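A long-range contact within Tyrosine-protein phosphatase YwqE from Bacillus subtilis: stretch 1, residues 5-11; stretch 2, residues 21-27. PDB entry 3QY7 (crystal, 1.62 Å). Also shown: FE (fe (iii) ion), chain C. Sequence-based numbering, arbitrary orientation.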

# COMPACT_ATOMS: atom_id res chain seq x y z
N HIS A 5 1.76 3.39 0.81
CA HIS A 5 1.79 2.40 1.90
C HIS A 5 3.15 2.51 2.58
O HIS A 5 4.17 2.23 1.96
CB HIS A 5 1.55 1.00 1.30
CG HIS A 5 1.52 -0.13 2.29
ND1 HIS A 5 0.99 -1.36 1.96
CD2 HIS A 5 1.90 -0.22 3.59
CE1 HIS A 5 1.09 -2.18 3.00
NE2 HIS A 5 1.62 -1.51 4.00
N CYS A 6 3.17 2.93 3.84
CA CYS A 6 4.44 3.23 4.51
C CYS A 6 4.23 3.33 6.01
O CYS A 6 3.26 3.93 6.48
CB CYS A 6 4.99 4.55 3.97
SG CYS A 6 6.71 4.83 4.41
N HIS A 7 5.15 2.74 6.77
CA HIS A 7 5.03 2.71 8.21
C HIS A 7 6.06 3.66 8.81
O HIS A 7 6.92 3.28 9.61
CB HIS A 7 5.15 1.26 8.69
CG HIS A 7 4.09 0.38 8.11
ND1 HIS A 7 2.91 0.11 8.78
CD2 HIS A 7 3.99 -0.22 6.91
CE1 HIS A 7 2.16 -0.67 8.02
NE2 HIS A 7 2.78 -0.87 6.87
N ILE A 8 5.93 4.92 8.40
CA ILE A 8 6.84 5.99 8.81
C ILE A 8 6.45 6.66 10.14
O ILE A 8 7.30 7.25 10.80
CB ILE A 8 7.03 7.05 7.68
CG1 ILE A 8 8.26 7.93 7.94
CG2 ILE A 8 5.76 7.89 7.51
CD1 ILE A 8 8.65 8.77 6.73
N LEU A 9 5.18 6.58 10.53
CA LEU A 9 4.76 7.17 11.80
C LEU A 9 5.37 6.41 12.98
O LEU A 9 5.36 5.17 12.98
CB LEU A 9 3.23 7.24 11.93
CG LEU A 9 2.54 8.15 10.91
CD1 LEU A 9 1.03 8.13 11.08
CD2 LEU A 9 3.08 9.60 10.93
N PRO A 10 5.91 7.14 13.95
CA PRO A 10 6.63 6.52 15.06
C PRO A 10 5.70 6.00 16.15
O PRO A 10 4.64 6.59 16.41
CB PRO A 10 7.45 7.68 15.61
CG PRO A 10 6.56 8.88 15.39
CD PRO A 10 5.93 8.62 14.05
N ALA A 11 6.13 4.91 16.79
CA ALA A 11 5.46 4.33 17.95
C ALA A 11 3.99 4.03 17.69
O ALA A 11 3.13 4.31 18.53
CB ALA A 11 5.63 5.25 19.17
FE FE C . 2.36 -2.59 5.68
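Stretch 2 21-27: DSIEMAR

Stretch 2 is a single run of α-helix, phi near -60° and psi near -40° at every residue, and it is an interior piece of a helix that begins before D21 and continues past R27. Its own backbone bonds are spent inside the helix: M25 N to D21 O at 2.9 Å, A26 N to S22 O at 2.8 Å and R27 N to I23 O at 3.0 Å. Stretch 1 has no regular helix or strand. Side chains of the helix meet both the backbone and the side chains of the loop, and the one hydrogen bond across the contact comes from a serine hydroxyl. The helix runs roughly opposite to the overall course of stretch 1: S22 sits by I8 and P10, while the later M25 reaches back to H7 and C6. The backbones come nearest at I8 and S22, whose CA atoms are 5.2 Å apart; together the two stretches bury 258 Å².

D21 opens the segment with its CB sideways and makes no contact; its carboxylate is hydrogen-bonded elsewhere in the structure. S22 follows with its CB toward stretch 1. With chi1 in the m well, its OG donates to I8 O at 2.7 Å, a short bond that satisfies a carbonyl in the loop. The same OG lies 3.3 Å from P10 CD, so the proline ring packs beside the hydroxyl. A small polar residue suits this place, where the backbones are close and an acceptor is within reach.

I23 points away and E24 sideways, its end leading off; neither touches stretch 1. E24 instead receives R27 in a salt bridge along the helix, R27 NH1 to E24 OE2 at 2.5 Å.

M25, three residues and a little under one turn beyond S22, again directs its CB toward the loop. Its chain, m, t and p in turn, carries the methyl along the backbone of stretch 1: M25 CE is 3.6 Å from H7 O, 3.9 Å from I8 CA and 4.5 Å from C6 SG. Nearer its root, M25 CB packs on I8 CG1 at 4.0 Å. The methyl therefore lies against the backbone of H7 and I8. The CB of H7 points away from the helix, and H7 NE2 binds the iron at 2.1 Å from FE.

A26 completes the contact from the side. I8, in a t,t rotamer, starts sideways but brings its end closer, so that I8 CD1 reaches A26 N at 3.7 Å and A26 CB at 4.0 Å. R27 lies out of reach.

The rule is compact: positions i, i+3 and i+4 of the helix hold one isoleucine, while the serine at i also ties down that isoleucine's carbonyl.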

# COMPACT_ATOMS: atom_id res chain seq x y z
N ASP A 21 13.85 7.70 13.88
CA ASP A 21 13.69 6.70 12.80
C ASP A 21 12.85 7.29 11.67
O ASP A 21 13.19 7.13 10.49
CB ASP A 21 12.99 5.43 13.29
CG ASP A 21 13.79 4.67 14.32
OD1 ASP A 21 15.04 4.71 14.26
OD2 ASP A 21 13.16 4.04 15.18
N SER A 22 11.76 7.96 12.03
CA SER A 22 10.85 8.53 11.03
C SER A 22 11.60 9.48 10.09
O SER A 22 11.42 9.45 8.86
CB SER A 22 9.68 9.29 11.69
OG SER A 22 8.94 8.49 12.60
N ILE A 23 12.45 10.31 10.69
CA ILE A 23 13.25 11.29 9.96
C ILE A 23 14.26 10.61 9.02
O ILE A 23 14.45 11.05 7.88
CB ILE A 23 13.96 12.24 10.94
CG1 ILE A 23 12.94 13.14 11.65
CG2 ILE A 23 15.02 13.09 10.23
CD1 ILE A 23 13.56 13.81 12.85
N GLU A 24 14.89 9.54 9.49
CA GLU A 24 15.81 8.78 8.63
C GLU A 24 15.09 8.15 7.45
O GLU A 24 15.60 8.14 6.32
CB GLU A 24 16.57 7.72 9.42
CG GLU A 24 17.48 8.29 10.49
CD GLU A 24 18.48 9.28 9.93
OE1 GLU A 24 19.37 8.85 9.17
OE2 GLU A 24 18.35 10.49 10.22
N MET A 25 13.89 7.63 7.71
CA MET A 25 13.08 7.07 6.63
C MET A 25 12.69 8.15 5.65
O MET A 25 12.72 7.93 4.44
CB MET A 25 11.84 6.36 7.19
CG MET A 25 12.19 5.10 7.98
SD MET A 25 10.76 4.39 8.84
CE MET A 25 9.76 3.78 7.49
N ALA A 26 12.31 9.33 6.17
CA ALA A 26 11.95 10.43 5.29
C ALA A 26 13.10 10.85 4.36
O ALA A 26 12.88 11.07 3.16
CB ALA A 26 11.47 11.60 6.10
N ARG A 27 14.32 10.92 4.91
CA ARG A 27 15.48 11.29 4.10
C ARG A 27 15.68 10.26 2.98
O ARG A 27 15.96 10.62 1.83
CB ARG A 27 16.75 11.43 4.94
CG ARG A 27 16.73 12.60 5.90
CD ARG A 27 18.12 12.92 6.46
NE ARG A 27 18.04 14.04 7.40
CZ ARG A 27 18.22 13.95 8.71
NH1 ARG A 27 18.51 12.77 9.27
NH2 ARG A 27 18.11 15.03 9.48
O HOH W 1 2.19 -4.28 4.91